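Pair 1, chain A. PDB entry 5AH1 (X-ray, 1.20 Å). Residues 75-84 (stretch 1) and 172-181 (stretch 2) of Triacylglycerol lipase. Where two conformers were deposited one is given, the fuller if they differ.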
# COMPACT_ATOMS: atom_id res chain seq x y z
N GLY A 75 21.69 -6.58 -16.29
CA GLY A 75 20.71 -6.90 -15.27
C GLY A 75 21.25 -7.01 -13.86
O GLY A 75 22.45 -6.87 -13.60
N ASN A 76 20.33 -7.23 -12.93
CA ASN A 76 20.64 -7.23 -11.51
C ASN A 76 20.11 -8.46 -10.82
O ASN A 76 19.25 -9.16 -11.35
CB ASN A 76 20.01 -5.99 -10.87
CG ASN A 76 18.50 -6.06 -10.86
OD1 ASN A 76 17.92 -6.68 -9.98
ND2 ASN A 76 17.85 -5.42 -11.82
N ASN A 77 20.62 -8.72 -9.61
CA ASN A 77 20.16 -9.85 -8.79
C ASN A 77 19.51 -9.40 -7.48
O ASN A 77 19.46 -10.15 -6.50
CB ASN A 77 21.32 -10.82 -8.50
CG ASN A 77 22.51 -10.13 -7.84
OD1 ASN A 77 22.44 -8.95 -7.48
ND2 ASN A 77 23.59 -10.87 -7.65
N TYR A 78 18.99 -8.18 -7.47
CA TYR A 78 18.43 -7.60 -6.26
C TYR A 78 17.13 -8.32 -5.91
O TYR A 78 16.31 -8.61 -6.78
CB TYR A 78 18.14 -6.13 -6.47
CG TYR A 78 19.33 -5.31 -6.94
CD1 TYR A 78 20.61 -5.55 -6.47
CD2 TYR A 78 19.15 -4.28 -7.85
CE1 TYR A 78 21.67 -4.78 -6.88
CE2 TYR A 78 20.20 -3.49 -8.28
CZ TYR A 78 21.47 -3.76 -7.81
OH TYR A 78 22.51 -2.95 -8.24
N PRO A 79 16.91 -8.57 -4.61
CA PRO A 79 15.65 -9.19 -4.20
C PRO A 79 14.49 -8.21 -4.18
O PRO A 79 14.68 -6.99 -4.21
CB PRO A 79 15.93 -9.67 -2.78
CG PRO A 79 16.91 -8.69 -2.28
CD PRO A 79 17.81 -8.39 -3.46
N ILE A 80 13.29 -8.78 -4.11
CA ILE A 80 12.05 -8.02 -3.96
C ILE A 80 11.65 -8.01 -2.49
O ILE A 80 11.78 -9.01 -1.79
CB ILE A 80 10.92 -8.68 -4.81
CG1 ILE A 80 11.19 -8.46 -6.30
CG2 ILE A 80 9.54 -8.18 -4.42
CD1 ILE A 80 10.42 -9.38 -7.22
N VAL A 81 11.19 -6.86 -2.01
CA VAL A 81 10.54 -6.74 -0.71
C VAL A 81 9.13 -6.22 -0.95
O VAL A 81 8.93 -5.14 -1.51
CB VAL A 81 11.34 -5.81 0.25
CG1 VAL A 81 10.58 -5.60 1.56
CG2 VAL A 81 12.72 -6.40 0.53
N LEU A 82 8.15 -7.00 -0.48
CA LEU A 82 6.73 -6.71 -0.64
C LEU A 82 6.21 -5.94 0.57
O LEU A 82 6.50 -6.31 1.71
CB LEU A 82 5.97 -8.04 -0.74
CG LEU A 82 6.36 -8.97 -1.89
CD1 LEU A 82 5.69 -10.32 -1.73
CD2 LEU A 82 5.97 -8.38 -3.23
N VAL A 83 5.41 -4.90 0.32
CA VAL A 83 4.91 -4.02 1.37
C VAL A 83 3.41 -3.77 1.20
O VAL A 83 2.96 -3.15 0.25
CB VAL A 83 5.67 -2.69 1.38
CG1 VAL A 83 5.20 -1.82 2.57
CG2 VAL A 83 7.19 -2.91 1.42
N HIS A 84 2.64 -4.31 2.15
CA HIS A 84 1.19 -4.22 2.16
C HIS A 84 0.68 -2.80 2.41
O HIS A 84 1.43 -1.91 2.83
CB HIS A 84 0.65 -5.14 3.26
CG HIS A 84 1.06 -4.73 4.64
ND1 HIS A 84 0.42 -3.73 5.33
CD2 HIS A 84 2.06 -5.16 5.45
CE1 HIS A 84 0.99 -3.57 6.51
NE2 HIS A 84 1.99 -4.43 6.60
N ASN A 172 24.30 0.09 -0.45
CA ASN A 172 24.37 0.70 -1.78
C ASN A 172 24.71 -0.34 -2.85
O ASN A 172 24.31 -0.20 -4.01
CB ASN A 172 25.40 1.82 -1.82
CG ASN A 172 25.03 3.00 -0.94
OD1 ASN A 172 23.86 3.20 -0.57
ND2 ASN A 172 26.03 3.81 -0.60
N GLU A 173 25.43 -1.38 -2.44
CA GLU A 173 25.78 -2.48 -3.34
C GLU A 173 24.68 -3.55 -3.38
O GLU A 173 24.35 -4.07 -4.44
CB GLU A 173 27.12 -3.12 -2.92
CG GLU A 173 28.33 -2.20 -3.07
CD GLU A 173 28.34 -1.04 -2.08
OE1 GLU A 173 28.01 -1.24 -0.90
OE2 GLU A 173 28.67 0.09 -2.51
N ASN A 174 24.14 -3.88 -2.21
CA ASN A 174 23.06 -4.87 -2.09
C ASN A 174 21.69 -4.20 -2.06
O ASN A 174 21.06 -4.07 -0.99
CB ASN A 174 23.26 -5.71 -0.84
CG ASN A 174 24.58 -6.44 -0.82
OD1 ASN A 174 25.07 -6.88 -1.86
ND2 ASN A 174 25.16 -6.57 0.35
N LYS A 175 21.25 -3.76 -3.24
CA LYS A 175 20.01 -3.02 -3.37
C LYS A 175 18.81 -3.96 -3.38
O LYS A 175 18.95 -5.18 -3.46
CB LYS A 175 20.02 -2.21 -4.67
CG LYS A 175 21.17 -1.24 -4.84
CD LYS A 175 20.93 -0.39 -6.09
CE LYS A 175 22.16 0.36 -6.54
NZ LYS A 175 22.55 1.39 -5.59
N ILE A 176 17.62 -3.36 -3.27
CA ILE A 176 16.38 -4.11 -3.37
C ILE A 176 15.40 -3.44 -4.33
O ILE A 176 15.53 -2.26 -4.65
CB ILE A 176 15.69 -4.27 -1.98
CG1 ILE A 176 15.23 -2.91 -1.43
CG2 ILE A 176 16.64 -4.97 -1.02
CD1 ILE A 176 14.43 -3.02 -0.12
N HIS A 177 14.40 -4.21 -4.75
CA HIS A 177 13.23 -3.72 -5.46
C HIS A 177 12.10 -3.68 -4.44
O HIS A 177 11.78 -4.71 -3.85
CB HIS A 177 12.80 -4.67 -6.57
CG HIS A 177 13.83 -4.89 -7.62
ND1 HIS A 177 14.15 -3.92 -8.56
CD2 HIS A 177 14.61 -5.96 -7.90
CE1 HIS A 177 15.07 -4.40 -9.37
NE2 HIS A 177 15.37 -5.63 -8.99
N LEU A 178 11.48 -2.52 -4.25
CA LEU A 178 10.32 -2.42 -3.36
C LEU A 178 9.05 -2.47 -4.18
O LEU A 178 8.92 -1.76 -5.18
CB LEU A 178 10.35 -1.11 -2.57
CG LEU A 178 11.34 -1.10 -1.40
CD1 LEU A 178 11.58 0.33 -0.92
CD2 LEU A 178 10.84 -1.97 -0.26
N ILE A 179 8.11 -3.30 -3.74
CA ILE A 179 6.79 -3.37 -4.35
C ILE A 179 5.75 -3.14 -3.28
O ILE A 179 5.71 -3.87 -2.29
CB ILE A 179 6.54 -4.74 -5.05
CG1 ILE A 179 7.60 -5.02 -6.12
CG2 ILE A 179 5.14 -4.79 -5.64
CD1 ILE A 179 7.45 -6.35 -6.87
N GLY A 180 4.91 -2.13 -3.49
CA GLY A 180 3.94 -1.73 -2.49
C GLY A 180 2.54 -1.64 -3.06
O GLY A 180 2.31 -0.97 -4.05
N HIS A 181 1.60 -2.31 -2.40
CA HIS A 181 0.20 -2.30 -2.82
C HIS A 181 -0.56 -1.30 -1.97
O HIS A 181 -0.32 -1.18 -0.77
CB HIS A 181 -0.41 -3.69 -2.68
CG HIS A 181 -1.87 -3.75 -2.99
ND1 HIS A 181 -2.84 -3.89 -2.02
CD2 HIS A 181 -2.54 -3.61 -4.16
CE1 HIS A 181 -4.03 -3.91 -2.58
NE2 HIS A 181 -3.88 -3.74 -3.89
O HOH W 1 24.82 -3.22 -6.93

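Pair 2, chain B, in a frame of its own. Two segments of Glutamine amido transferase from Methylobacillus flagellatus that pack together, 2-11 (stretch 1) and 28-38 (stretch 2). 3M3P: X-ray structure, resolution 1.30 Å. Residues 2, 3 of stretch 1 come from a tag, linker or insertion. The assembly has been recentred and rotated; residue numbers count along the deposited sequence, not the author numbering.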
# COMPACT_ATOMS: atom_id res chain seq x y z
N SER B 2 -8.32 10.05 -22.20
CA SER B 2 -9.38 10.79 -21.44
C SER B 2 -9.88 10.00 -20.19
O SER B 2 -11.00 10.21 -19.72
CB SER B 2 -10.57 11.12 -22.36
OG SER B 2 -11.77 11.40 -21.64
N LEU B 3 -9.04 9.12 -19.66
CA LEU B 3 -9.44 8.32 -18.52
C LEU B 3 -9.61 9.30 -17.38
O LEU B 3 -8.82 10.28 -17.29
CB LEU B 3 -8.33 7.30 -18.26
CG LEU B 3 -8.33 6.11 -17.31
CD1 LEU B 3 -9.48 5.15 -17.47
CD2 LEU B 3 -6.97 5.39 -17.60
N LYS B 4 -10.55 9.04 -16.44
CA LYS B 4 -10.55 9.85 -15.21
C LYS B 4 -9.27 9.53 -14.45
O LYS B 4 -8.75 8.43 -14.54
CB LYS B 4 -11.75 9.59 -14.34
CG LYS B 4 -13.03 10.01 -15.03
CD LYS B 4 -14.21 9.97 -14.14
CE LYS B 4 -15.51 10.32 -14.86
NZ LYS B 4 -16.73 10.40 -14.00
N PRO B 5 -8.71 10.53 -13.75
CA PRO B 5 -7.46 10.27 -13.07
C PRO B 5 -7.63 9.21 -11.96
O PRO B 5 -8.67 9.10 -11.33
CB PRO B 5 -7.12 11.61 -12.44
CG PRO B 5 -8.43 12.23 -12.18
CD PRO B 5 -9.20 11.90 -13.48
N VAL B 6 -6.56 8.48 -11.71
CA VAL B 6 -6.42 7.75 -10.44
C VAL B 6 -6.20 8.79 -9.35
O VAL B 6 -5.36 9.68 -9.49
CB VAL B 6 -5.27 6.75 -10.50
CG1 VAL B 6 -4.98 6.13 -9.11
CG2 VAL B 6 -5.60 5.65 -11.56
N MSE B 7 -6.97 8.72 -8.26
CA MSE B 7 -6.76 9.58 -7.12
C MSE B 7 -5.81 8.89 -6.16
O MSE B 7 -6.03 7.75 -5.80
CB MSE B 7 -8.08 9.83 -6.47
CG MSE B 7 -8.01 10.39 -5.08
SE MSE B 7 -9.71 11.07 -4.25
CE MSE B 7 -10.96 9.50 -4.38
N ILE B 8 -4.75 9.55 -5.76
CA ILE B 8 -3.74 9.03 -4.84
C ILE B 8 -3.79 9.87 -3.57
O ILE B 8 -3.59 11.10 -3.61
CB ILE B 8 -2.29 9.05 -5.42
CG1 ILE B 8 -2.22 8.30 -6.75
CG2 ILE B 8 -1.32 8.53 -4.37
CD1 ILE B 8 -0.81 8.21 -7.35
N ILE B 9 -4.08 9.23 -2.46
CA ILE B 9 -4.09 9.87 -1.17
C ILE B 9 -2.73 9.68 -0.51
O ILE B 9 -2.26 8.56 -0.31
CB ILE B 9 -5.20 9.26 -0.24
CG1 ILE B 9 -6.56 9.21 -0.95
CG2 ILE B 9 -5.25 10.00 1.13
CD1 ILE B 9 -7.05 10.51 -1.52
N GLN B 10 -2.12 10.82 -0.23
CA GLN B 10 -0.82 10.88 0.42
C GLN B 10 -1.00 11.52 1.80
O GLN B 10 -1.85 12.39 2.00
CB GLN B 10 0.09 11.70 -0.49
CG GLN B 10 1.57 11.72 -0.16
CD GLN B 10 2.44 12.22 -1.33
OE1 GLN B 10 2.14 12.01 -2.57
NE2 GLN B 10 3.54 12.80 -0.93
N PHE B 11 -0.21 11.04 2.77
CA PHE B 11 -0.38 11.40 4.18
C PHE B 11 0.78 12.20 4.73
O PHE B 11 0.67 12.78 5.81
CB PHE B 11 -0.61 10.14 4.97
CG PHE B 11 -1.82 9.38 4.53
CD1 PHE B 11 -3.09 9.76 4.99
CD2 PHE B 11 -1.71 8.33 3.66
CE1 PHE B 11 -4.18 9.06 4.62
CE2 PHE B 11 -2.86 7.62 3.25
CZ PHE B 11 -4.05 7.98 3.78
N HIS B 28 0.75 5.94 -19.20
CA HIS B 28 0.02 7.16 -19.60
C HIS B 28 -1.37 7.17 -18.96
O HIS B 28 -2.37 7.53 -19.59
CB HIS B 28 0.02 7.34 -21.11
CG HIS B 28 1.40 7.57 -21.62
ND1 HIS B 28 2.16 6.53 -22.11
CD2 HIS B 28 2.22 8.66 -21.56
CE1 HIS B 28 3.35 7.00 -22.43
NE2 HIS B 28 3.43 8.29 -22.11
N ILE B 29 -1.42 6.77 -17.72
CA ILE B 29 -2.62 6.89 -16.89
C ILE B 29 -2.49 8.15 -16.03
O ILE B 29 -1.58 8.22 -15.18
CB ILE B 29 -2.84 5.68 -16.03
CG1 ILE B 29 -3.10 4.48 -16.98
CG2 ILE B 29 -4.01 5.88 -15.01
CD1 ILE B 29 -3.06 3.07 -16.34
N PRO B 30 -3.39 9.11 -16.17
CA PRO B 30 -3.27 10.32 -15.33
C PRO B 30 -3.59 10.05 -13.88
O PRO B 30 -4.40 9.15 -13.56
CB PRO B 30 -4.31 11.26 -15.92
CG PRO B 30 -5.31 10.37 -16.56
CD PRO B 30 -4.54 9.19 -17.09
N PHE B 31 -2.93 10.78 -13.00
CA PHE B 31 -3.21 10.64 -11.58
C PHE B 31 -3.14 12.00 -10.87
O PHE B 31 -2.40 12.89 -11.32
CB PHE B 31 -2.31 9.62 -10.89
CG PHE B 31 -0.83 9.91 -10.95
CD1 PHE B 31 -0.17 10.50 -9.86
CD2 PHE B 31 -0.09 9.48 -12.04
CE1 PHE B 31 1.24 10.68 -9.89
CE2 PHE B 31 1.33 9.66 -12.06
CZ PHE B 31 1.95 10.30 -10.96
N GLN B 32 -3.89 12.12 -9.78
CA GLN B 32 -3.95 13.35 -9.00
C GLN B 32 -3.72 13.02 -7.52
O GLN B 32 -4.51 12.28 -6.89
CB GLN B 32 -5.37 13.94 -9.16
CG GLN B 32 -5.61 14.60 -10.50
CD GLN B 32 -4.86 15.93 -10.63
OE1 GLN B 32 -4.64 16.66 -9.63
NE2 GLN B 32 -4.48 16.25 -11.87
N VAL B 33 -2.70 13.61 -6.91
CA VAL B 33 -2.39 13.45 -5.50
C VAL B 33 -3.14 14.48 -4.67
O VAL B 33 -3.19 15.67 -4.97
CB VAL B 33 -0.89 13.61 -5.29
CG1 VAL B 33 -0.51 13.64 -3.83
CG2 VAL B 33 -0.10 12.45 -6.02
N LEU B 34 -3.67 14.01 -3.55
CA LEU B 34 -4.25 14.83 -2.50
C LEU B 34 -3.49 14.56 -1.21
O LEU B 34 -3.32 13.41 -0.82
CB LEU B 34 -5.71 14.43 -2.29
CG LEU B 34 -6.66 14.73 -3.44
CD1 LEU B 34 -8.08 14.23 -3.14
CD2 LEU B 34 -6.77 16.19 -3.77
N ARG B 35 -3.05 15.61 -0.52
CA ARG B 35 -2.28 15.55 0.70
C ARG B 35 -3.20 15.76 1.93
O ARG B 35 -3.66 16.87 2.19
CB ARG B 35 -1.19 16.63 0.68
CG ARG B 35 -0.03 16.27 -0.25
CD ARG B 35 1.04 15.34 0.37
NE ARG B 35 1.67 15.99 1.51
CZ ARG B 35 2.65 16.90 1.44
NH1 ARG B 35 3.21 17.20 0.28
NH2 ARG B 35 3.05 17.54 2.52
N MSE B 36 -3.41 14.70 2.71
CA MSE B 36 -4.26 14.82 3.90
C MSE B 36 -3.63 15.74 4.93
O MSE B 36 -4.37 16.42 5.71
CB MSE B 36 -4.51 13.44 4.50
CG MSE B 36 -5.34 12.52 3.64
SE MSE B 36 -7.07 13.16 3.02
CE MSE B 36 -6.58 14.05 1.34
N ASP B 37 -2.31 15.72 5.04
CA ASP B 37 -1.59 16.59 6.01
C ASP B 37 -1.64 18.08 5.67
O ASP B 37 -1.29 18.93 6.51
CB ASP B 37 -0.14 16.12 6.15
CG ASP B 37 0.62 16.17 4.85
OD1 ASP B 37 0.19 15.64 3.81
OD2 ASP B 37 1.74 16.77 4.91
N ARG B 38 -2.07 18.40 4.48
CA ARG B 38 -2.25 19.79 4.06
C ARG B 38 -3.73 20.12 4.01
O ARG B 38 -4.10 21.20 3.53
CB ARG B 38 -1.60 20.04 2.72
CG ARG B 38 -0.12 19.82 2.74
CD ARG B 38 0.48 20.20 1.43
NE ARG B 38 0.56 21.65 1.33
CZ ARG B 38 0.63 22.33 0.19
NH1 ARG B 38 0.62 21.68 -0.98
NH2 ARG B 38 0.71 23.64 0.23

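The sharpest difference between these two pairs of parallel strands lies at one matched position near the start of the second strand. In pair 1 it is His177(A), whose ring is buried and reaches back across the interface, NE2 donating a hydrogen bond to OD1 of Asn76(A) at 2.9 Å. In pair 2 it is Gln32(B), exposed, whose side chain makes no hydrogen bond to the opposing stretch; its CG merely lies 3.9 Å from CB of Pro5(B).

Beneath this difference the backbones are nearly the same, superposing with an RMSD of 0.6 Å over 14 residues. Strands cross at -20° in pair 1 and -25° in pair 2, and each ladder alternates donors and acceptors in the usual parallel manner. In pair 1, Val81(A) N bonds to His177(A) O (2.9 Å) and Ile179(A) N to Val81(A) O (3.0 Å); at the matched positions of pair 2, Ile8(B) N bonds to Gln32(B) O (3.0 Å) and Leu34(B) N to Ile8(B) O (2.9 Å). Such bonds involve no side-chain atoms, so the register can persist while the sequence changes.

The central positions differ least. Val81(A) matches Ile8(B), Leu82(A) matches Ile9(B), and Ile179(A) matches Leu34(B), with side-chain centres within 1 Å. Ile80(A) matches the selenomethionine Met7(B), and the same gap is bridged by different atoms: CG2 of Ile80(A) meets CD1 of Ile179(A) at 3.7 Å, whereas SE of Met7(B) meets CD1 of Leu34(B), also at 3.7 Å.

Toward the beginning the solutions diverge. Tyr78(A) lays a ring face against Lys175(A), whose CB sits 3.6 Å from the ring centroid and almost on its normal, while a water joins Tyr78(A) OH to Glu173(A) O, 2.7 Å from each. The matched residues, Pro5(B) and Pro30(B), bring their side chains no nearer than 4.5 Å, CB to CB, though CA of Pro5(B) lies 3.3 Å from O of Pro30(B).

At the other end, Val83(A) faces Gly180(A), which offers no side chain; CG2 of Val83(A) instead approaches CD2 of Leu178(A) at 4.1 Å. The matched pair is Gln10(B) and Arg35(B), whose aliphatic portions pack together, CG of Gln10(B) 3.7 Å from CD of Arg35(B). The charged end of Arg35(B) is engaged within its own stretch, NE forming a salt bridge with OD1 of Asp37(B) at 2.8 Å. The general principle is that a shared ladder fixes the spacing, and side chains of quite different chemistry can fill it.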